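Local coordinates for chorismate mutase (Paraburkholderia phymatum, PDB 5TS9), which probably catalyses the rearrangement of chorismate to prephenate, as an all-helical chorismate mutase of the type II family, at residues A[31-36]-A[87-92]; A[81-86]-A[158-163]. All blocks are in the same frame, centred on the assembly; numbering follows the deposited sequence. Where two conformers were deposited one is given.

Contact 1 (A[31-36]-A[87-92])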
loop_
_atom_site.group_PDB
_atom_site.type_symbol
_atom_site.label_atom_id
_atom_site.label_comp_id
_atom_site.label_asym_id
_atom_site.label_seq_id
_atom_site.Cartn_x
_atom_site.Cartn_y
_atom_site.Cartn_z
ATOM N N GLN A 31 -10.083 13.083 -2.113
ATOM C CA GLN A 31 -10.299 14.392 -1.507
ATOM C C GLN A 31 -9.308 14.671 -0.382
ATOM O O GLN A 31 -8.993 15.839 -0.129
ATOM C CB GLN A 31 -11.735 14.516 -0.994
ATOM C CG GLN A 31 -12.767 14.877 -2.068
ATOM C CD GLN A 31 -12.767 16.365 -2.376
ATOM O OE1 GLN A 31 -12.328 17.180 -1.556
ATOM N NE2 GLN A 31 -13.271 16.730 -3.544
ATOM N N VAL A 32 -8.826 13.647 0.330
ATOM C CA VAL A 32 -7.808 13.936 1.342
ATOM C C VAL A 32 -6.493 14.360 0.671
ATOM O O VAL A 32 -5.814 15.290 1.132
ATOM C CB VAL A 32 -7.627 12.731 2.279
ATOM C CG1 VAL A 32 -6.363 12.914 3.128
ATOM C CG2 VAL A 32 -8.899 12.561 3.186
ATOM N N ALA A 33 -6.146 13.723 -0.448
ATOM C CA ALA A 33 -4.970 14.128 -1.224
ATOM C C ALA A 33 -5.055 15.594 -1.642
ATOM O O ALA A 33 -4.087 16.342 -1.496
ATOM C CB ALA A 33 -4.823 13.236 -2.458
ATOM N N LEU A 34 -6.205 16.015 -2.170
ATOM C CA LEU A 34 -6.395 17.422 -2.549
ATOM C C LEU A 34 -6.126 18.355 -1.380
ATOM O O LEU A 34 -5.442 19.380 -1.522
ATOM C CB LEU A 34 -7.822 17.639 -3.057
ATOM C CG LEU A 34 -8.239 17.000 -4.377
ATOM C CD1 LEU A 34 -9.754 17.199 -4.608
ATOM C CD2 LEU A 34 -7.405 17.577 -5.536
ATOM N N SER A 35 -6.693 18.031 -0.216
ATOM C CA SER A 35 -6.507 18.880 0.949
ATOM C C SER A 35 -5.042 18.953 1.343
ATOM O O SER A 35 -4.535 20.022 1.705
ATOM C CB SER A 35 -7.344 18.355 2.111
ATOM O OG SER A 35 -7.010 19.055 3.302
ATOM N N LYS A 36 -4.345 17.820 1.303
ATOM C CA LYS A 36 -2.936 17.813 1.670
ATOM C C LYS A 36 -2.082 18.492 0.605
ATOM O O LYS A 36 -1.048 19.076 0.930
ATOM C CB LYS A 36 -2.475 16.380 1.928
ATOM C CG LYS A 36 -3.047 15.847 3.247
ATOM C CD LYS A 36 -2.620 14.429 3.533
ATOM C CE LYS A 36 -3.208 13.946 4.874
ATOM N NZ LYS A 36 -3.237 12.425 4.895
ATOM N N ALA A 87 0.348 8.208 -4.341
ATOM C CA ALA A 87 0.457 8.127 -5.799
ATOM C C ALA A 87 -0.130 9.364 -6.463
ATOM O O ALA A 87 0.467 9.924 -7.394
ATOM C CB ALA A 87 -0.240 6.869 -6.317
ATOM N N LEU A 88 -1.299 9.798 -5.998
ATOM C CA LEU A 88 -1.926 10.999 -6.546
ATOM C C LEU A 88 -1.038 12.213 -6.337
ATOM O O LEU A 88 -0.835 13.010 -7.256
ATOM C CB LEU A 88 -3.288 11.233 -5.893
ATOM C CG LEU A 88 -4.430 10.271 -6.214
ATOM C CD1 LEU A 88 -5.646 10.715 -5.433
ATOM C CD2 LEU A 88 -4.737 10.317 -7.725
ATOM N N LEU A 89 -0.529 12.393 -5.112
ATOM C CA LEU A 89 0.280 13.574 -4.828
ATOM C C LEU A 89 1.511 13.613 -5.709
ATOM O O LEU A 89 1.888 14.675 -6.214
ATOM C CB LEU A 89 0.679 13.593 -3.358
ATOM C CG LEU A 89 -0.453 14.013 -2.439
ATOM C CD1 LEU A 89 -0.070 13.675 -1.038
ATOM C CD2 LEU A 89 -0.775 15.537 -2.603
ATOM N N ASN A 90 2.156 12.460 -5.921
ATOM C CA ASN A 90 3.341 12.494 -6.772
ATOM C C ASN A 90 2.967 12.626 -8.236
ATOM O O ASN A 90 3.730 13.223 -9.002
ATOM C CB ASN A 90 4.222 11.261 -6.543
ATOM C CG ASN A 90 5.347 11.530 -5.539
ATOM O OD1 ASN A 90 5.443 12.630 -4.987
ATOM N ND2 ASN A 90 6.214 10.527 -5.307
ATOM N N ASN A 91 1.816 12.079 -8.647
ATOM C CA ASN A 91 1.329 12.343 -9.999
ATOM C C ASN A 91 1.157 13.838 -10.213
ATOM O O ASN A 91 1.586 14.382 -11.233
ATOM C CB ASN A 91 -0.002 11.628 -10.259
ATOM C CG ASN A 91 0.172 10.141 -10.453
ATOM O OD1 ASN A 91 1.295 9.669 -10.526
ATOM N ND2 ASN A 91 -0.934 9.401 -10.537
ATOM N N TRP A 92 0.532 14.511 -9.254
ATOM C CA TRP A 92 0.319 15.959 -9.370
ATOM C C TRP A 92 1.634 16.714 -9.292
ATOM O O TRP A 92 1.841 17.690 -10.024
ATOM C CB TRP A 92 -0.629 16.422 -8.268
ATOM C CG TRP A 92 -1.946 15.744 -8.353
ATOM C CD1 TRP A 92 -2.492 15.145 -9.464
ATOM C CD2 TRP A 92 -2.892 15.575 -7.292
ATOM N NE1 TRP A 92 -3.733 14.610 -9.149
ATOM C CE2 TRP A 92 -3.995 14.863 -7.822
ATOM C CE3 TRP A 92 -2.911 15.950 -5.947
ATOM C CZ2 TRP A 92 -5.116 14.521 -7.045
ATOM C CZ3 TRP A 92 -4.021 15.618 -5.173
ATOM C CH2 TRP A 92 -5.109 14.903 -5.728
#
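Trp92 lays the far rim of its indole against Ala33 and Leu34, where helix 67-95 crosses helix 16-39. The two local axes come within 9.7 Å at a crossing angle of -49°. From CB, the Trp92 side chain sets CG beside its own backbone N and anti to the carbonyl carbon (chi1 -60°). With the further turn about CB-CG (chi2 -22°) the indole lies over the preceding turn: Leu88 O sits 3.1 Å above the indole plane, offset toward the rim, while also accepting the backbone bond from Trp92 N. Further out, the six-membered ring reaches helix 16-39. Its CZ2 is only grazed by Leu34 CD2, whereas Trp92 CH2 meets Leu34 CD2 at 3.5 Å, the two side chains crossing at about a right angle. Trp92 CZ3 touches Ala33 CB at 3.7 Å. The backbone takes part as well: Ala33 C and Leu34 N lie in the indole plane at its edge, so the ring abuts the 33-34 peptide edge-on. The Ala33 methyl group has further neighbours, with Leu88 CD1 4.0 Å from Ala33 CB and Leu89 CG a little farther away. Leu89 CD2 touches the Ala33 carbonyl, 3.6 Å from Ala33 O. No hydrogen bond crosses between the segments; one small methyl group is packed among three large apolar side chains, two successive residues and one a turn later. Loop residues Ala98 and Pro99 also pack on Trp92, and Leu88 extends the apolar contact to Leu157 of helix 156-165. This is plain helix-helix packing, with the same two helices meeting across an apolar seam, as is characteristic of the all-helical AroQ-type chorismate mutase fold.

Contact 2 (A[81-86]-A[158-163])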
loop_
_atom_site.group_PDB
_atom_site.type_symbol
_atom_site.label_atom_id
_atom_site.label_comp_id
_atom_site.label_asym_id
_atom_site.label_seq_id
_atom_site.Cartn_x
_atom_site.Cartn_y
_atom_site.Cartn_z
ATOM N N ASN A 81 -5.664 3.536 1.637
ATOM C CA ASN A 81 -5.941 4.957 1.463
ATOM C C ASN A 81 -4.649 5.746 1.255
ATOM O O ASN A 81 -4.566 6.598 0.365
ATOM C CB ASN A 81 -6.728 5.459 2.675
ATOM C CG ASN A 81 -7.740 6.537 2.305
ATOM O OD1 ASN A 81 -7.393 7.713 2.186
ATOM N ND2 ASN A 81 -8.986 6.137 2.114
ATOM N N LYS A 82 -3.621 5.471 2.061
ATOM C CA LYS A 82 -2.332 6.133 1.848
ATOM C C LYS A 82 -1.720 5.769 0.493
ATOM O O LYS A 82 -1.110 6.619 -0.152
ATOM C CB LYS A 82 -1.367 5.796 2.990
ATOM C CG LYS A 82 -1.920 6.209 4.372
ATOM C CD LYS A 82 -0.879 6.096 5.485
ATOM C CE LYS A 82 -0.530 4.646 5.747
ATOM N NZ LYS A 82 0.454 4.551 6.901
ATOM N N GLU A 83 -1.860 4.514 0.049
ATOM C CA GLU A 83 -1.377 4.123 -1.280
ATOM C C GLU A 83 -1.902 5.063 -2.359
ATOM O O GLU A 83 -1.156 5.529 -3.233
ATOM C CB GLU A 83 -1.808 2.685 -1.580
ATOM C CG GLU A 83 -1.494 2.208 -2.978
ATOM C CD GLU A 83 -1.800 0.720 -3.190
ATOM O OE1 GLU A 83 -1.496 0.200 -4.275
ATOM O OE2 GLU A 83 -2.343 0.066 -2.274
ATOM N N VAL A 84 -3.199 5.341 -2.319
ATOM C CA VAL A 84 -3.785 6.250 -3.295
ATOM C C VAL A 84 -3.243 7.662 -3.087
ATOM O O VAL A 84 -2.823 8.321 -4.040
ATOM C CB VAL A 84 -5.320 6.211 -3.208
ATOM C CG1 VAL A 84 -5.949 7.280 -4.103
ATOM C CG2 VAL A 84 -5.822 4.828 -3.626
ATOM N N GLN A 85 -3.218 8.133 -1.839
ATOM C CA GLN A 85 -2.792 9.505 -1.583
ATOM C C GLN A 85 -1.361 9.744 -2.063
ATOM O O GLN A 85 -1.075 10.762 -2.701
ATOM C CB GLN A 85 -2.897 9.845 -0.095
ATOM C CG GLN A 85 -4.300 9.896 0.469
ATOM C CD GLN A 85 -4.288 10.205 1.952
ATOM O OE1 GLN A 85 -3.604 11.135 2.397
ATOM N NE2 GLN A 85 -5.052 9.435 2.732
ATOM N N TYR A 86 -0.437 8.844 -1.724
ATOM C CA TYR A 86 0.951 9.058 -2.131
ATOM C C TYR A 86 1.072 9.091 -3.654
ATOM O O TYR A 86 1.838 9.887 -4.206
ATOM C CB TYR A 86 1.856 7.961 -1.570
ATOM C CG TYR A 86 2.256 8.108 -0.121
ATOM C CD1 TYR A 86 2.938 9.250 0.329
ATOM C CD2 TYR A 86 1.999 7.091 0.787
ATOM C CE1 TYR A 86 3.334 9.369 1.661
ATOM C CE2 TYR A 86 2.375 7.195 2.111
ATOM C CZ TYR A 86 3.052 8.342 2.549
ATOM O OH TYR A 86 3.410 8.465 3.877
ATOM N N HIS A 158 -6.756 2.806 -8.367
ATOM C CA HIS A 158 -7.767 2.559 -7.342
ATOM C C HIS A 158 -8.109 1.078 -7.230
ATOM O O HIS A 158 -8.383 0.595 -6.126
ATOM C CB HIS A 158 -9.010 3.378 -7.633
ATOM C CG HIS A 158 -8.841 4.836 -7.345
ATOM N ND1 HIS A 158 -8.197 5.699 -8.212
ATOM C CD2 HIS A 158 -9.209 5.581 -6.275
ATOM C CE1 HIS A 158 -8.192 6.916 -7.693
ATOM N NE2 HIS A 158 -8.800 6.872 -6.517
ATOM N N ARG A 159 -8.088 0.338 -8.339
ATOM C CA ARG A 159 -8.315 -1.103 -8.226
ATOM C C ARG A 159 -7.166 -1.775 -7.486
ATOM O O ARG A 159 -7.388 -2.656 -6.637
ATOM C CB ARG A 159 -8.513 -1.726 -9.609
ATOM C CG ARG A 159 -8.945 -3.203 -9.554
ATOM C CD ARG A 159 -9.207 -3.780 -10.959
ATOM N NE ARG A 159 -8.017 -4.456 -11.460
ATOM C CZ ARG A 159 -7.230 -3.986 -12.425
ATOM N NH1 ARG A 159 -7.517 -2.835 -13.016
ATOM N NH2 ARG A 159 -6.160 -4.674 -12.809
ATOM N N ALA A 160 -5.929 -1.370 -7.788
ATOM C CA ALA A 160 -4.778 -1.916 -7.069
ATOM C C ALA A 160 -4.917 -1.686 -5.573
ATOM O O ALA A 160 -4.680 -2.597 -4.768
ATOM C CB ALA A 160 -3.482 -1.294 -7.589
ATOM N N ALA A 161 -5.331 -0.484 -5.181
ATOM C CA ALA A 161 -5.477 -0.180 -3.769
ATOM C C ALA A 161 -6.736 -0.810 -3.186
ATOM O O ALA A 161 -6.777 -1.105 -1.982
ATOM C CB ALA A 161 -5.465 1.346 -3.559
ATOM N N LEU A 162 -7.767 -1.054 -4.007
ATOM C CA LEU A 162 -8.879 -1.862 -3.509
ATOM C C LEU A 162 -8.406 -3.285 -3.194
ATOM O O LEU A 162 -8.776 -3.854 -2.161
ATOM C CB LEU A 162 -10.037 -1.877 -4.522
ATOM C CG LEU A 162 -11.356 -2.523 -4.050
ATOM C CD1 LEU A 162 -11.730 -2.047 -2.666
ATOM C CD2 LEU A 162 -12.490 -2.230 -5.013
ATOM N N ASP A 163 -7.550 -3.854 -4.047
ATOM C CA ASP A 163 -6.959 -5.166 -3.748
ATOM C C ASP A 163 -6.159 -5.140 -2.443
ATOM O O ASP A 163 -6.097 -6.146 -1.727
ATOM C CB ASP A 163 -6.038 -5.618 -4.883
ATOM C CG ASP A 163 -6.795 -6.126 -6.139
ATOM O OD1 ASP A 163 -7.879 -6.752 -6.035
ATOM O OD2 ASP A 163 -6.255 -5.923 -7.245
#
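His158 opens its segment's contact with Val84: His158 NE2 lies 3.8 Å from Val84 CG1, which comes to the imidazole obliquely, the side chains crossing at about a right angle. The ring is gripped at both nitrogens, ND1 by Asp155 and NE2 by Asp30 of helix 16-39. Ala160 comes next, with a loose contact between its CB and Glu83 OE1. Ala161, one residue on, carries most of the packing. Its CB meets Val84 CG2 at 3.5 Å, and Glu83 OE2 lies 3.5 Å from Ala161 CA. Glu83, with CG anti to the backbone N (chi1 174°) and the chain extended beyond it, lays its carboxylate on this alanine; a second conformer makes that placement doubtful. At the segment's end, Asp163 turns to the second subunit, pairing with Arg94 and Asn90 there. The nearly antiparallel helices, at 156° and 9.2 Å between local axes, thus join through the Val84-Ala161 methyl contact, flanked by the Glu83 carboxylate and the His158 ring, with no hydrogen bond between the segments. Chemically, the Glu83 carboxylate also lies near Glu83 of the second subunit, and two aspartates satisfying one buried imidazole would probably favour its protonated form.

Contacts 1 and 2 occupy consecutive six-residue runs of helix 67-95, their centres 12 Å apart: 87-92 meets 31-36 and 81-86 meets 158-163, while Val84 also packs on helix 16-39 and Leu88 on helix 156-165. They touch directly: Lys36 NZ lies 2.8 Å from Gln85 OE1, a probable hydrogen bond, and Val32 CG1 packs on the same oxygen at 3.4 Å. Gln85 NE2 in turn donates to Asn81 OD1 (3.0 Å), which would give a polar chain from Lys36 to Asn81. Both contacts also reach the dimer interface, where Asp163 of contact 2 binds Asn90 of the second subunit, a contact 1 residue there.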